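Local coordinates for oxidase/hydroxylase (PDB 4XCB), which catalyses oxidative cyclization in orthosomycin biosynthesis, as a metal-binding member of the 2-oxoglutarate-dependent oxygenase superfamily that takes hygromycin B in its pocket, at the interface of chains A and B and the interface of chains A and C. Coordinates in Å, arbitrary orientation; residue numbers count along the deposited sequence, not the author numbering. Chains: chain A/B/C, oxidase/hydroxylase.

Contact 1: the interface of chains A and B. Residues chain A 14, 17-18, 158, 160-161; chain B 160-161, 189.
Two copies of the oxygenase meet here about a two-fold axis, in a water-rich homomeric interface that joins chains A and B of the deposited tetramer. In this patch A:Gln160 and B:Gln160 run antiparallel, side by side. Each has CG anti to the backbone N (chi1 -172° and 179°) and an extended chain beyond, which lays the aliphatic parts together, A:Gln160 CG lying 3.4 Å from B:Gln160 CD. The two amide planes are turned 43° apart and do not pair. B:Gln160 then runs between A:Thr18 and A:Tyr158: the A:Thr18 side chain crosses it at about a right angle, with its methyl CG2 against the amide, while the phenol OH of A:Tyr158 meets the amide NE2 tip to tip at 3.6 Å, beyond bonding reach. On the helix side of B:Gln160, the methyl groups of A:Thr18 and B:Thr189 touch, CG2 to CG2 at 3.7 Å. The A:Thr18 hydroxyl OG1 turns back into helix 9-18 and bonds A:Ile14 O at 2.7 Å, which helps fix the rotation that presents this methyl. Water does the polar bridging. One molecule lies 2.7 Å from B:Gln160 OE1 and contacts A:Thr18 O and A:Gly161 N; a second links the hydroxyls of A:Thr17 and B:Thr189 with B:Gln160 O; a third joins A:Thr17 O to B:Gly161 O. The patch fits helix 9-18 of one subunit against the Gln-Gly turn of the other, and may help hold the pair together.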
loop_
_atom_site.group_PDB
_atom_site.type_symbol
_atom_site.label_atom_id
_atom_site.label_comp_id
_atom_site.label_asym_id
_atom_site.label_seq_id
_atom_site.Cartn_x
_atom_site.Cartn_y
_atom_site.Cartn_z
ATOM N N ILE A 14 11.077 -0.114 15.811
ATOM C CA ILE A 14 11.501 -1.502 15.844
ATOM C C ILE A 14 10.334 -2.462 15.601
ATOM O O ILE A 14 10.473 -3.414 14.840
ATOM C CB ILE A 14 12.199 -1.805 17.182
ATOM C CG1 ILE A 14 13.494 -0.991 17.241
ATOM C CG2 ILE A 14 12.483 -3.289 17.338
ATOM C CD1 ILE A 14 14.203 -1.053 18.568
ATOM N N THR A 17 9.462 -2.265 11.904
ATOM C CA THR A 17 10.436 -2.744 10.934
ATOM C C THR A 17 10.754 -4.227 11.076
ATOM O O THR A 17 11.184 -4.857 10.107
ATOM C CB THR A 17 11.751 -1.949 11.017
ATOM O OG1 THR A 17 12.209 -1.887 12.373
ATOM C CG2 THR A 17 11.545 -0.541 10.475
ATOM N N THR A 18 10.549 -4.795 12.262
ATOM C CA THR A 18 10.924 -6.186 12.502
ATOM C C THR A 18 9.747 -7.123 12.767
ATOM O O THR A 18 9.885 -8.346 12.695
ATOM C CB THR A 18 11.888 -6.295 13.703
ATOM O OG1 THR A 18 11.165 -6.056 14.923
ATOM C CG2 THR A 18 13.030 -5.294 13.572
ATOM N N TYR A 158 12.704 -16.176 13.851
ATOM C CA TYR A 158 11.841 -15.524 12.882
ATOM C C TYR A 158 12.587 -15.280 11.576
ATOM O O TYR A 158 13.823 -15.152 11.551
ATOM C CB TYR A 158 11.320 -14.190 13.433
ATOM C CG TYR A 158 12.432 -13.200 13.644
ATOM C CD1 TYR A 158 13.261 -13.292 14.762
ATOM C CD2 TYR A 158 12.712 -12.218 12.699
ATOM C CE1 TYR A 158 14.306 -12.419 14.948
ATOM C CE2 TYR A 158 13.758 -11.332 12.883
ATOM C CZ TYR A 158 14.554 -11.443 14.012
ATOM O OH TYR A 158 15.599 -10.579 14.215
ATOM N N GLN A 160 13.544 -12.708 8.876
ATOM C CA GLN A 160 13.643 -11.256 8.809
ATOM C C GLN A 160 12.697 -10.654 7.772
ATOM O O GLN A 160 12.683 -11.092 6.619
ATOM C CB GLN A 160 15.081 -10.863 8.488
ATOM C CG GLN A 160 15.349 -9.397 8.580
ATOM C CD GLN A 160 16.717 -9.012 8.043
ATOM O OE1 GLN A 160 16.917 -7.896 7.568
ATOM N NE2 GLN A 160 17.669 -9.937 8.120
ATOM N N GLY A 161 11.912 -9.660 8.179
ATOM C CA GLY A 161 11.026 -8.958 7.268
ATOM C C GLY A 161 9.865 -9.768 6.708
ATOM O O GLY A 161 9.156 -9.301 5.799
ATOM N N GLN B 160 17.753 -3.291 10.092
ATOM C CA GLN B 160 16.811 -4.304 9.629
ATOM C C GLN B 160 15.435 -3.725 9.299
ATOM O O GLN B 160 14.858 -3.020 10.114
ATOM C CB GLN B 160 16.651 -5.393 10.683
ATOM C CG GLN B 160 15.670 -6.459 10.275
ATOM C CD GLN B 160 15.373 -7.459 11.380
ATOM O OE1 GLN B 160 14.255 -7.953 11.491
ATOM N NE2 GLN B 160 16.378 -7.767 12.191
ATOM N N GLY B 161 14.934 -4.026 8.105
ATOM C CA GLY B 161 13.600 -3.605 7.698
ATOM C C GLY B 161 13.459 -2.131 7.372
ATOM O O GLY B 161 12.360 -1.646 7.120
ATOM N N THR B 189 18.809 -3.367 16.048
ATOM C CA THR B 189 18.485 -4.000 14.780
ATOM C C THR B 189 19.514 -3.721 13.683
ATOM O O THR B 189 19.269 -3.988 12.506
ATOM C CB THR B 189 17.110 -3.545 14.294
ATOM O OG1 THR B 189 17.090 -2.114 14.189
ATOM C CG2 THR B 189 16.058 -3.974 15.315
HETATM O O HOH W 1 11.928 -9.178 10.996
HETATM O O HOH W 2 14.962 -1.895 12.626
HETATM O O HOH W 3 9.970 -3.037 7.657
#

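Contact 2: the interface of chains A and C. Residues chain A 83-86, 230; chain C 112, 114, 241, 251.
A:Pro85 packs its ring against C:Val251, C:Leu114 and C:Leu112, while C:Glu241 takes a backbone N-H just beyond it. Ring atom CG does most of the apolar touching: it lies 3.9 Å from C:Val251 CG2, whose side chain crosses the ring obliquely, and 4.0 Å from C:Leu114 CD2. C:Leu112 approaches the same ring carbon more loosely through CD2. In C:Val251, CG1 is anti to the backbone N (chi1 -173°), which leaves CG2 as the branch turned to the proline. C:Glu241 has CG between its own backbone N and carbonyl carbon (chi1 70°), and from there the extended chain crosses the A:Pro85-A:Leu86 backbone. Its carboxylate oxygen OE1 accepts the N-H of A:Leu86 at 2.9 Å, a fairly straight bond with 159° at the hydrogen, although the donor stands above the carboxylate plane. The bond engages the first residue of strand 86-96. A:Thr230 crosses both C:Glu241 and C:Val251 at about a right angle; a water 2.8 Å from its hydroxyl OG1 also takes the backbone N-H of C:Val251. On chain A, the amide NE2 of A:Gln84 bonds A:Asn83 O at 2.9 Å, which may steady the turn leading to the proline. Apolar packing and a direct polar bond together set the start of strand 86-96 against the neighbouring subunit, and probably help join chains A and C in the deposited tetramer.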
loop_
_atom_site.group_PDB
_atom_site.type_symbol
_atom_site.label_atom_id
_atom_site.label_comp_id
_atom_site.label_asym_id
_atom_site.label_seq_id
_atom_site.Cartn_x
_atom_site.Cartn_y
_atom_site.Cartn_z
ATOM N N ASN A 83 -4.407 -0.331 17.487
ATOM C CA ASN A 83 -5.100 0.940 17.275
ATOM C C ASN A 83 -6.539 0.768 16.751
ATOM O O ASN A 83 -6.996 1.466 15.835
ATOM C CB ASN A 83 -4.276 1.833 16.346
ATOM C CG ASN A 83 -3.112 2.486 17.068
ATOM O OD1 ASN A 83 -3.318 3.252 18.015
ATOM N ND2 ASN A 83 -1.882 2.182 16.636
ATOM N N GLN A 84 -7.230 -0.198 17.351
ATOM C CA GLN A 84 -8.659 -0.454 17.122
ATOM C C GLN A 84 -9.306 -0.723 18.472
ATOM O O GLN A 84 -8.606 -1.105 19.415
ATOM C CB GLN A 84 -8.879 -1.667 16.218
ATOM C CG GLN A 84 -8.225 -1.571 14.870
ATOM C CD GLN A 84 -9.042 -0.740 13.899
ATOM O OE1 GLN A 84 -10.023 -1.201 13.338
ATOM N NE2 GLN A 84 -8.608 0.483 13.680
ATOM N N PRO A 85 -10.638 -0.548 18.567
ATOM C CA PRO A 85 -11.335 -1.092 19.734
ATOM C C PRO A 85 -10.959 -2.560 19.875
ATOM O O PRO A 85 -11.011 -3.300 18.902
ATOM C CB PRO A 85 -12.824 -0.903 19.397
ATOM C CG PRO A 85 -12.849 0.190 18.373
ATOM C CD PRO A 85 -11.566 0.038 17.585
ATOM N N LEU A 86 -10.557 -2.950 21.076
ATOM C CA LEU A 86 -9.857 -4.201 21.323
ATOM C C LEU A 86 -10.726 -5.319 21.871
ATOM O O LEU A 86 -11.642 -5.084 22.668
ATOM C CB LEU A 86 -8.732 -3.939 22.313
ATOM C CG LEU A 86 -7.343 -4.535 22.140
ATOM C CD1 LEU A 86 -6.868 -4.538 20.688
ATOM C CD2 LEU A 86 -6.418 -3.713 23.018
ATOM N N THR A 230 -12.569 -5.684 17.887
ATOM C CA THR A 230 -13.796 -6.228 18.448
ATOM C C THR A 230 -14.614 -7.050 17.467
ATOM O O THR A 230 -15.454 -7.842 17.897
ATOM C CB THR A 230 -14.701 -5.112 18.998
ATOM O OG1 THR A 230 -14.955 -4.137 17.973
ATOM C CG2 THR A 230 -14.034 -4.444 20.174
ATOM N N LEU C 112 -12.335 8.018 14.116
ATOM C CA LEU C 112 -12.961 7.499 15.315
ATOM C C LEU C 112 -12.140 7.918 16.526
ATOM O O LEU C 112 -10.927 7.698 16.570
ATOM C CB LEU C 112 -13.084 5.976 15.265
ATOM C CG LEU C 112 -13.603 5.281 16.526
ATOM C CD1 LEU C 112 -15.060 5.658 16.794
ATOM C CD2 LEU C 112 -13.464 3.791 16.375
ATOM N N LEU C 114 -11.076 7.271 20.174
ATOM C CA LEU C 114 -11.030 6.237 21.201
ATOM C C LEU C 114 -10.672 6.868 22.547
ATOM O O LEU C 114 -10.106 6.214 23.422
ATOM C CB LEU C 114 -10.024 5.145 20.830
ATOM C CG LEU C 114 -10.285 4.453 19.487
ATOM C CD1 LEU C 114 -9.171 3.472 19.140
ATOM C CD2 LEU C 114 -11.645 3.775 19.513
ATOM N N GLU C 241 -15.373 -0.749 22.859
ATOM C CA GLU C 241 -14.791 -1.933 23.478
ATOM C C GLU C 241 -15.240 -1.985 24.936
ATOM O O GLU C 241 -15.430 -0.949 25.568
ATOM C CB GLU C 241 -13.266 -1.928 23.392
ATOM C CG GLU C 241 -12.600 -0.889 24.249
ATOM C CD GLU C 241 -11.089 -1.080 24.350
ATOM O OE1 GLU C 241 -10.418 -1.150 23.299
ATOM O OE2 GLU C 241 -10.578 -1.155 25.488
ATOM N N VAL C 251 -17.583 -1.156 15.724
ATOM C CA VAL C 251 -17.607 0.240 16.125
ATOM C C VAL C 251 -17.329 1.122 14.906
ATOM O O VAL C 251 -16.197 1.215 14.435
ATOM C CB VAL C 251 -16.562 0.525 17.213
ATOM C CG1 VAL C 251 -16.707 1.940 17.738
ATOM C CG2 VAL C 251 -16.665 -0.484 18.330
HETATM O O HOH W 4 -14.966 -2.263 15.945
#

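Contact 3: the interface of chains A and C. Residues chain A 109, 120-121, 166; chain C 128, 130.
C:His130 ends the short strand 128-130 with an extended backbone and sends its ring toward the loop residues A:Ser109, A:Gly120, A:Arg121 and A:Asn166. Both chains are PhyH-family oxygenases of the double-stranded beta-helix fold, related here by a two-fold axis. The guanidinium of A:Arg121 stacks on one face of the imidazole in a cation-pi contact, the planes 21° apart and NH1 3.5 Å from the ring centroid. The arginine methylene CG, anti to the carbonyl carbon, lies 3.7 Å from C:His130 CB, and a bend at chi2 (-85°) turns CD and the guanidinium over the ring. A:Ser109 positions the guanidinium: its hydroxyl OG accepts an N-H from NH1, close to the guanidinium plane, at 2.8 Å, which helps hold the group flat over the ring. Around the imidazole rim, A:Asn166 O lies at the edge near CE1, and a water in the ring plane sits 2.9 Å from C:His130 NE2 and 2.6 Å from A:Ser109 O, bridging the ring to the chain A backbone. A second water lies 2.7 Å from A:Arg121 NE and also meets the C:Thr128 hydroxyl OG1, tying the far end of the strand to the same arginine. The arginine's charge may favour a neutral imidazole.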
loop_
_atom_site.group_PDB
_atom_site.type_symbol
_atom_site.label_atom_id
_atom_site.label_comp_id
_atom_site.label_asym_id
_atom_site.label_seq_id
_atom_site.Cartn_x
_atom_site.Cartn_y
_atom_site.Cartn_z
ATOM N N SER A 109 2.746 -13.389 2.979
ATOM C CA SER A 109 2.293 -13.781 1.645
ATOM C C SER A 109 2.230 -15.288 1.368
ATOM O O SER A 109 2.271 -15.707 0.203
ATOM C CB SER A 109 3.184 -13.123 0.588
ATOM O OG SER A 109 2.970 -11.720 0.547
ATOM N N GLY A 120 -3.117 -15.438 -1.594
ATOM C CA GLY A 120 -1.845 -15.144 -0.954
ATOM C C GLY A 120 -1.876 -14.050 0.096
ATOM O O GLY A 120 -0.832 -13.527 0.487
ATOM N N ARG A 121 -3.075 -13.682 0.519
ATOM C CA ARG A 121 -3.265 -12.784 1.656
ATOM C C ARG A 121 -4.172 -13.469 2.666
ATOM O O ARG A 121 -5.152 -14.119 2.291
ATOM C CB ARG A 121 -3.875 -11.452 1.222
ATOM C CG ARG A 121 -2.927 -10.509 0.505
ATOM C CD ARG A 121 -2.140 -9.702 1.531
ATOM N NE ARG A 121 -1.078 -8.875 0.965
ATOM C CZ ARG A 121 0.109 -9.338 0.596
ATOM N NH1 ARG A 121 0.367 -10.632 0.710
ATOM N NH2 ARG A 121 1.039 -8.513 0.114
ATOM N N ASN A 166 6.268 -9.958 0.217
ATOM C CA ASN A 166 5.351 -9.963 -0.930
ATOM C C ASN A 166 5.352 -11.283 -1.698
ATOM O O ASN A 166 4.485 -11.512 -2.544
ATOM C CB ASN A 166 5.685 -8.836 -1.902
ATOM C CG ASN A 166 5.336 -7.477 -1.360
ATOM O OD1 ASN A 166 4.162 -7.185 -1.082
ATOM N ND2 ASN A 166 6.337 -6.613 -1.242
ATOM N N THR C 128 -7.399 -4.634 0.249
ATOM C CA THR C 128 -6.125 -4.599 -0.451
ATOM C C THR C 128 -6.211 -5.398 -1.750
ATOM O O THR C 128 -7.291 -5.867 -2.146
ATOM C CB THR C 128 -5.000 -5.118 0.490
ATOM O OG1 THR C 128 -3.706 -4.833 -0.065
ATOM C CG2 THR C 128 -5.159 -6.606 0.765
ATOM N N HIS C 130 -3.568 -8.093 -4.273
ATOM C CA HIS C 130 -2.311 -8.847 -4.297
ATOM C C HIS C 130 -2.355 -9.909 -5.383
ATOM O O HIS C 130 -3.286 -10.710 -5.437
ATOM C CB HIS C 130 -2.053 -9.475 -2.926
ATOM C CG HIS C 130 -0.809 -10.313 -2.852
ATOM N ND1 HIS C 130 0.458 -9.776 -2.897
ATOM C CD2 HIS C 130 -0.646 -11.650 -2.696
ATOM C CE1 HIS C 130 1.350 -10.745 -2.781
ATOM N NE2 HIS C 130 0.707 -11.891 -2.659
HETATM O O HOH W 5 1.510 -14.653 -2.061
HETATM O O HOH W 6 -1.506 -6.632 -0.411
#

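Contact 1 joins chains A and B, whereas contacts 2 and 3 belong to one A-C interface, so chain A has two partners in the deposited tetramer. The C-alpha centres of contacts 2 and 3 lie about 25 Å apart, and that of contact 1 lies about 19 Å from contact 3 and 27 Å from contact 2. They share no residue of chain A. Contact 1 uses helix 9-18, strand 156-159 and the loop after it, contact 2 the start of strand 86-96, and contact 3 loops of chain A against strand 128-130 of chain C. Each interface is two-fold symmetric, so both kinds together could close a four-subunit assembly.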